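Local coordinates for protein glutaredoxin (Chlorella sorokiniana, PDB 4I2U) that binds glutathione in a thioredoxin-fold pocket and probably acts as a glutathione-dependent thiol-disulfide oxidoreductase in cell redox homeostasis, at residues A4-D9 / A57-L62; V17-T23 / I44-D50. All blocks are in the same frame, centred on the assembly; numbering follows the deposited sequence.

Contact 1: A4-D9 / A57-L62. With GSH (glutathione), chain B.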
ATOM      1  N   ALA A   4       2.120  15.242   7.991  1.00 13.61           N
ATOM      2  CA  ALA A   4       1.877  13.805   7.858  1.00 12.11           C
ATOM      3  C   ALA A   4       0.606  13.544   7.064  1.00 10.95           C
ATOM      4  O   ALA A   4       0.593  12.700   6.170  1.00  9.69           O
ATOM      5  CB  ALA A   4       1.784  13.144   9.232  1.00 13.31           C
ATOM      6  N   LYS A   5      -0.464  14.260   7.387  1.00 11.11           N
ATOM      7  CA  LYS A   5      -1.722  14.088   6.683  1.00 11.66           C
ATOM      8  C   LYS A   5      -1.553  14.442   5.213  1.00  9.61           C
ATOM      9  O   LYS A   5      -2.031  13.724   4.324  1.00  8.69           O
ATOM     10  CB  LYS A   5      -2.819  14.932   7.330  1.00 11.34           C
ATOM     11  CG  LYS A   5      -4.154  14.870   6.584  1.00  9.87           C
ATOM     12  CD  LYS A   5      -5.272  15.535   7.358  1.00 12.98           C
ATOM     13  CE  LYS A   5      -6.631  15.031   6.883  1.00 12.18           C
ATOM     14  NZ  LYS A   5      -6.875  15.383   5.463  1.00 12.21           N
ATOM     15  N   GLN A   6      -0.886  15.561   4.939  1.00 10.41           N
ATOM     16  CA  GLN A   6      -0.706  15.981   3.552  1.00 11.87           C
ATOM     17  C   GLN A   6       0.115  14.954   2.789  1.00  9.93           C
ATOM     18  O   GLN A   6      -0.170  14.647   1.626  1.00 10.09           O
ATOM     19  CB  GLN A   6      -0.034  17.348   3.494  1.00 14.40           C
ATOM     20  CG  GLN A   6      -0.045  17.983   2.112  1.00 33.17           C
ATOM     21  CD  GLN A   6       0.674  19.320   2.085  1.00 38.80           C
ATOM     22  OE1 GLN A   6       1.865  19.390   1.771  1.00 45.72           O
ATOM     23  NE2 GLN A   6      -0.043  20.390   2.424  1.00 41.32           N
ATOM     24  N   LEU A   7       1.148  14.425   3.430  1.00 10.21           N
ATOM     25  CA  LEU A   7       1.961  13.388   2.808  1.00  9.75           C
ATOM     26  C   LEU A   7       1.131  12.168   2.439  1.00  8.74           C
ATOM     27  O   LEU A   7       1.177  11.678   1.304  1.00  9.10           O
ATOM     28  CB  LEU A   7       3.098  12.985   3.741  1.00 12.35           C
ATOM     29  CG  LEU A   7       4.075  11.892   3.293  1.00 14.58           C
ATOM     30  CD1 LEU A   7       3.532  10.473   3.394  1.00 15.48           C
ATOM     31  CD2 LEU A   7       4.570  12.155   1.886  1.00 18.37           C
ATOM     32  N   VAL A   8       0.354  11.648   3.378  1.00  8.03           N
ATOM     33  CA  VAL A   8      -0.417  10.448   3.100  1.00  7.06           C
ATOM     34  C   VAL A   8      -1.463  10.716   2.027  1.00  6.56           C
ATOM     35  O   VAL A   8      -1.572   9.961   1.049  1.00  7.08           O
ATOM     36  CB  VAL A   8      -1.074   9.900   4.378  1.00  7.71           C
ATOM     37  CG1 VAL A   8      -2.035   8.791   4.046  1.00  6.65           C
ATOM     38  CG2 VAL A   8       0.015   9.398   5.347  1.00  8.16           C
ATOM     39  N   ASP A   9      -2.239  11.786   2.190  1.00  6.78           N
ATOM     40  CA  ASP A   9      -3.317  12.075   1.247  1.00  6.50           C
ATOM     41  C   ASP A   9      -2.771  12.263  -0.161  1.00  6.68           C
ATOM     42  O   ASP A   9      -3.313  11.712  -1.132  1.00  6.74           O
ATOM     43  CB  ASP A   9      -4.096  13.327   1.655  1.00  7.03           C
ATOM     44  CG  ASP A   9      -4.917  13.147   2.936  1.00  7.15           C
ATOM     45  OD1 ASP A   9      -5.039  12.020   3.453  1.00  7.07           O
ATOM     46  OD2 ASP A   9      -5.482  14.178   3.378  1.00  8.38           O
ATOM     47  N   ALA A  57       4.286   9.870  13.165  1.00 10.20           N
ATOM     48  CA  ALA A  57       3.198  10.794  12.849  1.00  9.98           C
ATOM     49  C   ALA A  57       2.386  10.284  11.667  1.00  9.04           C
ATOM     50  O   ALA A  57       1.164  10.465  11.594  1.00  8.95           O
ATOM     51  CB  ALA A  57       3.732  12.187  12.555  1.00 11.04           C
ATOM     52  N   ILE A  58       3.061   9.696  10.693  1.00  7.31           N
ATOM     53  CA  ILE A  58       2.362   9.119   9.558  1.00  7.21           C
ATOM     54  C   ILE A  58       1.512   7.935  10.001  1.00  6.30           C
ATOM     55  O   ILE A  58       0.359   7.799   9.587  1.00  6.53           O
ATOM     56  CB  ILE A  58       3.353   8.731   8.440  1.00  7.32           C
ATOM     57  CG1 ILE A  58       3.932  10.010   7.823  1.00  9.19           C
ATOM     58  CG2 ILE A  58       2.675   7.883   7.373  1.00  7.17           C
ATOM     59  CD1 ILE A  58       5.118   9.783   6.960  1.00 13.06           C
ATOM     60  N   GLN A  59       2.046   7.091  10.872  1.00  6.50           N
ATOM     61  CA  GLN A  59       1.246   5.997  11.405  1.00  6.77           C
ATOM     62  C   GLN A  59       0.038   6.507  12.170  1.00  6.48           C
ATOM     63  O   GLN A  59      -1.029   5.906  12.085  1.00  7.17           O
ATOM     64  CB  GLN A  59       2.065   5.098  12.315  1.00  6.68           C
ATOM     65  CG  GLN A  59       3.116   4.287  11.569  1.00  7.70           C
ATOM     66  CD  GLN A  59       3.825   3.300  12.480  1.00  7.40           C
ATOM     67  OE1 GLN A  59       4.903   3.573  13.007  1.00  8.94           O
ATOM     68  NE2 GLN A  59       3.202   2.151  12.703  1.00  9.26           N
ATOM     69  N   ASP A  60       0.206   7.592  12.920  1.00  6.72           N
ATOM     70  CA  ASP A  60      -0.912   8.206  13.634  1.00  6.99           C
ATOM     71  C   ASP A  60      -2.010   8.627  12.667  1.00  6.89           C
ATOM     72  O   ASP A  60      -3.191   8.392  12.926  1.00  7.41           O
ATOM     73  CB  ASP A  60      -0.434   9.438  14.407  1.00  8.78           C
ATOM     74  CG  ASP A  60       0.358   9.107  15.637  1.00 10.42           C
ATOM     75  OD1 ASP A  60       0.314   7.947  16.098  1.00 11.63           O
ATOM     76  OD2 ASP A  60       1.000  10.053  16.155  1.00 13.83           O
ATOM     77  N   TYR A  61      -1.652   9.253  11.555  1.00  6.25           N
ATOM     78  CA  TYR A  61      -2.671   9.622  10.596  1.00  6.11           C
ATOM     79  C   TYR A  61      -3.273   8.382   9.963  1.00  5.91           C
ATOM     80  O   TYR A  61      -4.475   8.339   9.692  1.00  6.03           O
ATOM     81  CB  TYR A  61      -2.139  10.566   9.526  1.00  6.92           C
ATOM     82  CG  TYR A  61      -3.218  10.908   8.529  1.00  6.53           C
ATOM     83  CD1 TYR A  61      -4.396  11.535   8.925  1.00  7.27           C
ATOM     84  CD2 TYR A  61      -3.078  10.557   7.198  1.00  6.63           C
ATOM     85  CE1 TYR A  61      -5.402  11.820   7.991  1.00  7.61           C
ATOM     86  CE2 TYR A  61      -4.070  10.831   6.265  1.00  6.97           C
ATOM     87  CZ  TYR A  61      -5.230  11.466   6.667  1.00  7.48           C
ATOM     88  OH  TYR A  61      -6.225  11.782   5.751  1.00  7.76           O
ATOM     89  N   LEU A  62      -2.464   7.368   9.665  1.00  5.79           N
ATOM     90  CA  LEU A  62      -3.018   6.130   9.133  1.00  5.94           C
ATOM     91  C   LEU A  62      -4.048   5.498  10.072  1.00  6.42           C
ATOM     92  O   LEU A  62      -5.029   4.896   9.614  1.00  6.32           O
ATOM     93  CB  LEU A  62      -1.899   5.142   8.764  1.00  7.41           C
ATOM     94  CG  LEU A  62      -1.078   5.573   7.536  1.00  6.76           C
ATOM     95  CD1 LEU A  62       0.235   4.811   7.445  1.00  9.19           C
ATOM     96  CD2 LEU A  62      -1.899   5.382   6.253  1.00  8.12           C
TER
HETATM   97  N1  GSH B 201      -1.755  -8.998  10.481  1.00 12.24           N
HETATM   98  CA1 GSH B 201      -1.139  -7.689  10.216  1.00  8.72           C
HETATM   99  C1  GSH B 201      -0.981  -7.580   8.722  1.00  7.83           C
HETATM  100  O11 GSH B 201      -1.365  -8.540   8.027  1.00  9.30           O
HETATM  101  O12 GSH B 201      -0.509  -6.535   8.206  1.00  7.75           O
HETATM  102  CB1 GSH B 201       0.170  -7.607  10.999  1.00  7.01           C
HETATM  103  CG1 GSH B 201       0.858  -6.252  10.887  1.00  8.55           C
HETATM  104  CD1 GSH B 201       1.748  -5.975  12.087  1.00  8.76           C
HETATM  105  OE1 GSH B 201       1.385  -6.227  13.239  1.00 10.25           O
HETATM  106  N2  GSH B 201       2.914  -5.406  11.843  1.00  7.48           N
HETATM  107  CA2 GSH B 201       3.812  -4.981  12.922  1.00  7.95           C
HETATM  108  C2  GSH B 201       3.553  -3.557  13.358  1.00  7.39           C
HETATM  109  O2  GSH B 201       2.906  -2.790  12.662  1.00  7.95           O
HETATM  110  CB2 GSH B 201       5.270  -5.148  12.493  1.00  7.85           C
HETATM  111  SG2 GSH B 201       5.740  -6.893  12.331  1.00 10.30           S
HETATM  112  N3  GSH B 201       4.021  -3.199  14.545  1.00  7.34           N
HETATM  113  CA3 GSH B 201       3.701  -1.912  15.112  1.00  9.66           C
HETATM  114  C3  GSH B 201       4.414  -0.745  14.473  1.00  8.16           C
HETATM  115  O31 GSH B 201       5.374  -0.919  13.695  1.00  8.04           O
HETATM  116  O32 GSH B 201       3.969   0.385  14.782  1.00 10.73           O
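Start with Tyr61, the largest bump in this helix-to-helix contact. Its side chain leaves helix 55-66 with chi1 t and drops as a knob into the hole formed by Ala4, Lys5, Val8 and Asp9 of helix 3-14. One wall of the hole is the aliphatic part of Lys5: its CG lies over the ring face, 3.8 Å from the Tyr61 centroid, a CH-pi contact. Val8 meets the ring at its edge, with Val8 CB 3.5 Å from Tyr61 CD2. At the far end the phenol finds a polar stop, Tyr61 OH donating a short 2.6 Å hydrogen bond to Asp9 OD1. The other carboxylate oxygen is taken as well, since Lys5 NZ and Asp9 OD2 form a salt bridge of 2.8 Å one helical turn apart.

Beside this knob the surfaces come closer. Ala4 is small enough to bring its CA within 5.0 Å of Ile58 CA, and Ala4 CB rests 3.6 Å from Ala57 O. Ile58 then fills the space between Leu7 and Val8, with Ile58 CD1 4.0 Å from Leu7 CD1 and Ile58 CG2 3.7 Å from Val8 CG2. The axes of segments 4-9 and 57-62 come within 8.9 Å and cross at -68°, so the fit is local and steep. Gln59 points away from helix 3-14, and Gln59 NE2 donates a 2.8 Å hydrogen bond to glutathione O32. Helices 3-14 and 55-66 cover the same face of the thioredoxin-fold sheet, where Phe20 of strand 17-21 receives Leu7 and Val8 from one and Ile58 and Leu62 from the other.

Contact 2: V17-T23 / I44-D50. With GSH (glutathione), chain B.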
ATOM      1  N   VAL A  17      -0.542   2.659  -6.611  1.00  6.22           N
ATOM      2  CA  VAL A  17      -0.290   1.529  -5.730  1.00  6.37           C
ATOM      3  C   VAL A  17       0.675   1.993  -4.669  1.00  6.52           C
ATOM      4  O   VAL A  17       1.837   2.303  -4.970  1.00  7.59           O
ATOM      5  CB  VAL A  17       0.275   0.323  -6.498  1.00  6.94           C
ATOM      6  CG1 VAL A  17       0.519  -0.814  -5.546  1.00  7.59           C
ATOM      7  CG2 VAL A  17      -0.686  -0.083  -7.595  1.00  8.24           C
ATOM      8  N   VAL A  18       0.188   2.097  -3.437  1.00  6.00           N
ATOM      9  CA  VAL A  18       0.982   2.606  -2.331  1.00  5.59           C
ATOM     10  C   VAL A  18       0.997   1.615  -1.184  1.00  5.45           C
ATOM     11  O   VAL A  18      -0.047   1.074  -0.804  1.00  6.68           O
ATOM     12  CB  VAL A  18       0.410   3.960  -1.833  1.00  6.18           C
ATOM     13  CG1 VAL A  18       1.190   4.484  -0.636  1.00  7.57           C
ATOM     14  CG2 VAL A  18       0.425   4.984  -2.959  1.00  7.54           C
ATOM     15  N   ILE A  19       2.165   1.390  -0.607  1.00  4.91           N
ATOM     16  CA  ILE A  19       2.272   0.569   0.585  1.00  4.89           C
ATOM     17  C   ILE A  19       3.082   1.336   1.621  1.00  4.83           C
ATOM     18  O   ILE A  19       4.260   1.652   1.397  1.00  6.37           O
ATOM     19  CB  ILE A  19       2.843  -0.833   0.279  1.00  5.75           C
ATOM     20  CG1 ILE A  19       2.945  -1.633   1.571  1.00  6.37           C
ATOM     21  CG2 ILE A  19       4.189  -0.777  -0.472  1.00  8.07           C
ATOM     22  CD1 ILE A  19       3.141  -3.127   1.341  1.00  8.46           C
ATOM     23  N   PHE A  20       2.441   1.697   2.727  1.00  4.88           N
ATOM     24  CA  PHE A  20       3.164   2.261   3.866  1.00  4.97           C
ATOM     25  C   PHE A  20       3.727   1.077   4.613  1.00  5.42           C
ATOM     26  O   PHE A  20       2.992   0.152   4.962  1.00  6.00           O
ATOM     27  CB  PHE A  20       2.224   3.108   4.734  1.00  5.72           C
ATOM     28  CG  PHE A  20       1.738   4.348   4.021  1.00  4.87           C
ATOM     29  CD1 PHE A  20       0.558   4.340   3.302  1.00  5.15           C
ATOM     30  CD2 PHE A  20       2.489   5.516   4.023  1.00  5.42           C
ATOM     31  CE1 PHE A  20       0.138   5.459   2.612  1.00  6.68           C
ATOM     32  CE2 PHE A  20       2.081   6.637   3.336  1.00  6.80           C
ATOM     33  CZ  PHE A  20       0.913   6.621   2.627  1.00  6.72           C
ATOM     34  N   SER A  21       5.029   1.105   4.853  1.00  5.41           N
ATOM     35  CA  SER A  21       5.812  -0.070   5.167  1.00  5.67           C
ATOM     36  C   SER A  21       6.853   0.246   6.226  1.00  5.71           C
ATOM     37  O   SER A  21       7.093   1.396   6.564  1.00  6.41           O
ATOM     38  CB  SER A  21       6.486  -0.502   3.848  1.00  5.86           C
ATOM     39  OG  SER A  21       7.435  -1.558   4.005  1.00  6.63           O
ATOM     40  N   LYS A  22       7.445  -0.807   6.783  1.00  6.33           N
ATOM     41  CA  LYS A  22       8.740  -0.717   7.458  1.00  5.81           C
ATOM     42  C   LYS A  22       9.623  -1.797   6.882  1.00  6.09           C
ATOM     43  O   LYS A  22       9.161  -2.893   6.559  1.00  6.82           O
ATOM     44  CB  LYS A  22       8.610  -0.863   8.973  1.00  7.33           C
ATOM     45  CG  LYS A  22       7.913   0.325   9.576  1.00  6.03           C
ATOM     46  CD  LYS A  22       7.704   0.250  11.061  1.00  7.49           C
ATOM     47  CE  LYS A  22       6.896   1.439  11.548  1.00  7.41           C
ATOM     48  NZ  LYS A  22       6.716   1.420  13.012  1.00  8.28           N
ATOM     49  N   THR A  23      10.898  -1.488   6.721  1.00  6.25           N
ATOM     50  CA  THR A  23      11.807  -2.355   5.963  1.00  8.26           C
ATOM     51  C   THR A  23      11.946  -3.752   6.545  1.00  8.78           C
ATOM     52  O   THR A  23      12.161  -4.717   5.818  1.00 11.02           O
ATOM     53  CB  THR A  23      13.210  -1.746   5.823  1.00  9.52           C
ATOM     54  OG1 THR A  23      13.774  -1.517   7.108  1.00 10.37           O
ATOM     55  CG2 THR A  23      13.157  -0.450   5.024  1.00 11.48           C
ATOM     56  N   ILE A  44       5.271   0.447  -7.687  1.00 11.17           N
ATOM     57  CA  ILE A  44       4.759   0.316  -6.329  1.00 10.95           C
ATOM     58  C   ILE A  44       5.438   1.403  -5.507  1.00 11.46           C
ATOM     59  O   ILE A  44       6.662   1.458  -5.429  1.00 12.58           O
ATOM     60  CB  ILE A  44       5.110  -1.072  -5.741  1.00 10.66           C
ATOM     61  CG1 ILE A  44       4.421  -2.193  -6.532  1.00 10.48           C
ATOM     62  CG2 ILE A  44       4.728  -1.144  -4.264  1.00 11.68           C
ATOM     63  CD1 ILE A  44       5.041  -3.586  -6.338  1.00 12.58           C
ATOM     64  N   THR A  45       4.661   2.276  -4.885  1.00  8.72           N
ATOM     65  CA  THR A  45       5.221   3.358  -4.091  1.00  8.81           C
ATOM     66  C   THR A  45       5.269   2.894  -2.637  1.00  7.38           C
ATOM     67  O   THR A  45       4.265   2.877  -1.929  1.00  7.71           O
ATOM     68  CB  THR A  45       4.357   4.583  -4.238  1.00  9.03           C
ATOM     69  OG1 THR A  45       4.292   4.938  -5.620  1.00 12.51           O
ATOM     70  CG2 THR A  45       4.918   5.749  -3.446  1.00 10.61           C
ATOM     71  N   ALA A  46       6.442   2.475  -2.188  1.00  7.11           N
ATOM     72  CA  ALA A  46       6.641   1.957  -0.842  1.00  7.72           C
ATOM     73  C   ALA A  46       7.267   3.027   0.024  1.00  7.99           C
ATOM     74  O   ALA A  46       8.422   3.423  -0.198  1.00 11.93           O
ATOM     75  CB  ALA A  46       7.543   0.737  -0.881  1.00  8.58           C
ATOM     76  N   ILE A  47       6.532   3.465   1.025  1.00  6.52           N
ATOM     77  CA  ILE A  47       6.950   4.542   1.917  1.00  6.53           C
ATOM     78  C   ILE A  47       7.410   3.873   3.217  1.00  6.28           C
ATOM     79  O   ILE A  47       6.585   3.296   3.931  1.00  7.13           O
ATOM     80  CB  ILE A  47       5.796   5.536   2.193  1.00  6.99           C
ATOM     81  CG1 ILE A  47       5.163   6.095   0.902  1.00  8.63           C
ATOM     82  CG2 ILE A  47       6.280   6.642   3.126  1.00  7.15           C
ATOM     83  CD1 ILE A  47       6.114   6.839  -0.012  1.00  8.79           C
ATOM     84  N   GLU A  48       8.715   3.907   3.484  1.00  6.90           N
ATOM     85  CA  GLU A  48       9.288   3.217   4.634  1.00  6.87           C
ATOM     86  C   GLU A  48       9.273   4.114   5.857  1.00  7.87           C
ATOM     87  O   GLU A  48      10.065   5.059   5.971  1.00  9.42           O
ATOM     88  CB  GLU A  48      10.703   2.732   4.351  1.00  7.41           C
ATOM     89  CG  GLU A  48      10.816   1.825   3.128  1.00  8.72           C
ATOM     90  CD  GLU A  48      10.032   0.518   3.205  1.00  8.15           C
ATOM     91  OE1 GLU A  48       9.563   0.104   4.269  1.00  7.59           O
ATOM     92  OE2 GLU A  48       9.915  -0.133   2.139  1.00 12.50           O
ATOM     93  N   LEU A  49       8.425   3.779   6.804  1.00  6.69           N
ATOM     94  CA  LEU A  49       8.175   4.598   7.979  1.00  7.39           C
ATOM     95  C   LEU A  49       9.217   4.403   9.072  1.00  9.07           C
ATOM     96  O   LEU A  49       9.225   5.167  10.038  1.00 11.83           O
ATOM     97  CB  LEU A  49       6.774   4.317   8.510  1.00  7.45           C
ATOM     98  CG  LEU A  49       5.671   4.559   7.486  1.00  7.21           C
ATOM     99  CD1 LEU A  49       4.301   4.354   8.104  1.00  7.70           C
ATOM    100  CD2 LEU A  49       5.759   5.933   6.886  1.00  7.78           C
ATOM    101  N   ASP A  50      10.085   3.401   8.949  1.00  7.73           N
ATOM    102  CA  ASP A  50      11.264   3.316   9.792  1.00  8.91           C
ATOM    103  C   ASP A  50      12.422   4.170   9.244  1.00 10.43           C
ATOM    104  O   ASP A  50      13.369   4.466   9.972  1.00 15.78           O
ATOM    105  CB  ASP A  50      11.682   1.858  10.001  1.00  8.86           C
ATOM    106  CG  ASP A  50      12.045   1.136   8.710  1.00  9.81           C
ATOM    107  OD1 ASP A  50      11.310   1.253   7.716  1.00  8.29           O
ATOM    108  OD2 ASP A  50      13.066   0.409   8.683  1.00 11.12           O
TER
HETATM  109  N1  GSH B 201      -1.755  -8.998  10.481  1.00 12.24           N
HETATM  110  CA1 GSH B 201      -1.139  -7.689  10.216  1.00  8.72           C
HETATM  111  C1  GSH B 201      -0.981  -7.580   8.722  1.00  7.83           C
HETATM  112  O11 GSH B 201      -1.365  -8.540   8.027  1.00  9.30           O
HETATM  113  O12 GSH B 201      -0.509  -6.535   8.206  1.00  7.75           O
HETATM  114  CB1 GSH B 201       0.170  -7.607  10.999  1.00  7.01           C
HETATM  115  CG1 GSH B 201       0.858  -6.252  10.887  1.00  8.55           C
HETATM  116  CD1 GSH B 201       1.748  -5.975  12.087  1.00  8.76           C
HETATM  117  OE1 GSH B 201       1.385  -6.227  13.239  1.00 10.25           O
HETATM  118  N2  GSH B 201       2.914  -5.406  11.843  1.00  7.48           N
HETATM  119  CA2 GSH B 201       3.812  -4.981  12.922  1.00  7.95           C
HETATM  120  C2  GSH B 201       3.553  -3.557  13.358  1.00  7.39           C
HETATM  121  O2  GSH B 201       2.906  -2.790  12.662  1.00  7.95           O
HETATM  122  CB2 GSH B 201       5.270  -5.148  12.493  1.00  7.85           C
HETATM  123  SG2 GSH B 201       5.740  -6.893  12.331  1.00 10.30           S
HETATM  124  N3  GSH B 201       4.021  -3.199  14.545  1.00  7.34           N
HETATM  125  CA3 GSH B 201       3.701  -1.912  15.112  1.00  9.66           C
HETATM  126  C3  GSH B 201       4.414  -0.745  14.473  1.00  8.16           C
HETATM  127  O31 GSH B 201       5.374  -0.919  13.695  1.00  8.04           O
HETATM  128  O32 GSH B 201       3.969   0.385  14.782  1.00 10.73           O
HETATM  129  O   HOH W   1       2.262   3.710  -7.419  1.00 13.77           O
HETATM  130  O   HOH W   2       7.467   4.796  12.704  1.00 29.90           O
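Two parallel strands run side by side here, 17-21 and 45-48, with a ladder of five backbone hydrogen bonds that begins at Thr45 N to Val17 O (2.8 Å) and ends just past the strand at Leu49 N to Ser21 O (2.7 Å). Val18, Thr45, Phe20 and Ile47 share one face; Phe20, with chi1 m, sets its ring beside Ile47, Phe20 CD2 lying 3.8 Å from Ile47 CB. On the face of Ile19, Ala46, Ser21 and Glu48, Ile19, with chi1 and chi2 both t, leads its tip away from the neighbouring strand, but Ile19 CG2 still touches Ala46 CB at 3.7 Å.

Glu48 folds back: chi1 and chi2 are both m, which brings Glu48 OE1 to the hydroxyl of Ser21, whose chi1 is t, and Ser21 OG donates to it at 2.7 Å. Asp50, in the p rotamer, turns its carboxylate to Thr23, also p, and receives two bonds, Thr23 N to Asp50 OD1 at 2.9 Å and Thr23 OG1 to Asp50 OD2 at 2.6 Å. Lys22 is extended beyond its m chi1, so Lys22 NZ reaches glutathione O31 at 2.8 Å.

This is the parallel pair of the beta-alpha-beta unit of the thioredoxin fold. Strand 45-48 is at the sheet edge, while 17-21 is also bonded to strand 73-76. Helix 26-36 covers the Ser21 face, where Lys32 forms a salt bridge with Glu48; helices 3-14 and 55-66 pack on Phe20 from the other.

How the contacts relate
The centres of contacts 1 and 2 lie about 12 Å apart. Helix 3-14 leads into strand 17-21; helix 26-36 connects it to strand 45-48, which leads into helix 55-66. Contact 2 is thus nested inside the loop that contact 1 closes, the outer helices packing together over the part of the four-stranded sheet made by strands 17-21 and 45-48. The two layers touch where Leu62 CD1 is 3.8 Å from Phe20 CG and Ile58 CG2 is 3.7 Å from Leu49 CD2. They also meet at the ligand: Gln59 OE1 and Lys22 NZ, 2.8 Å apart, probably hydrogen-bond, so helix 55-66 and the loop just after strand 17-21 together present two polar groups to one glutathione carboxylate.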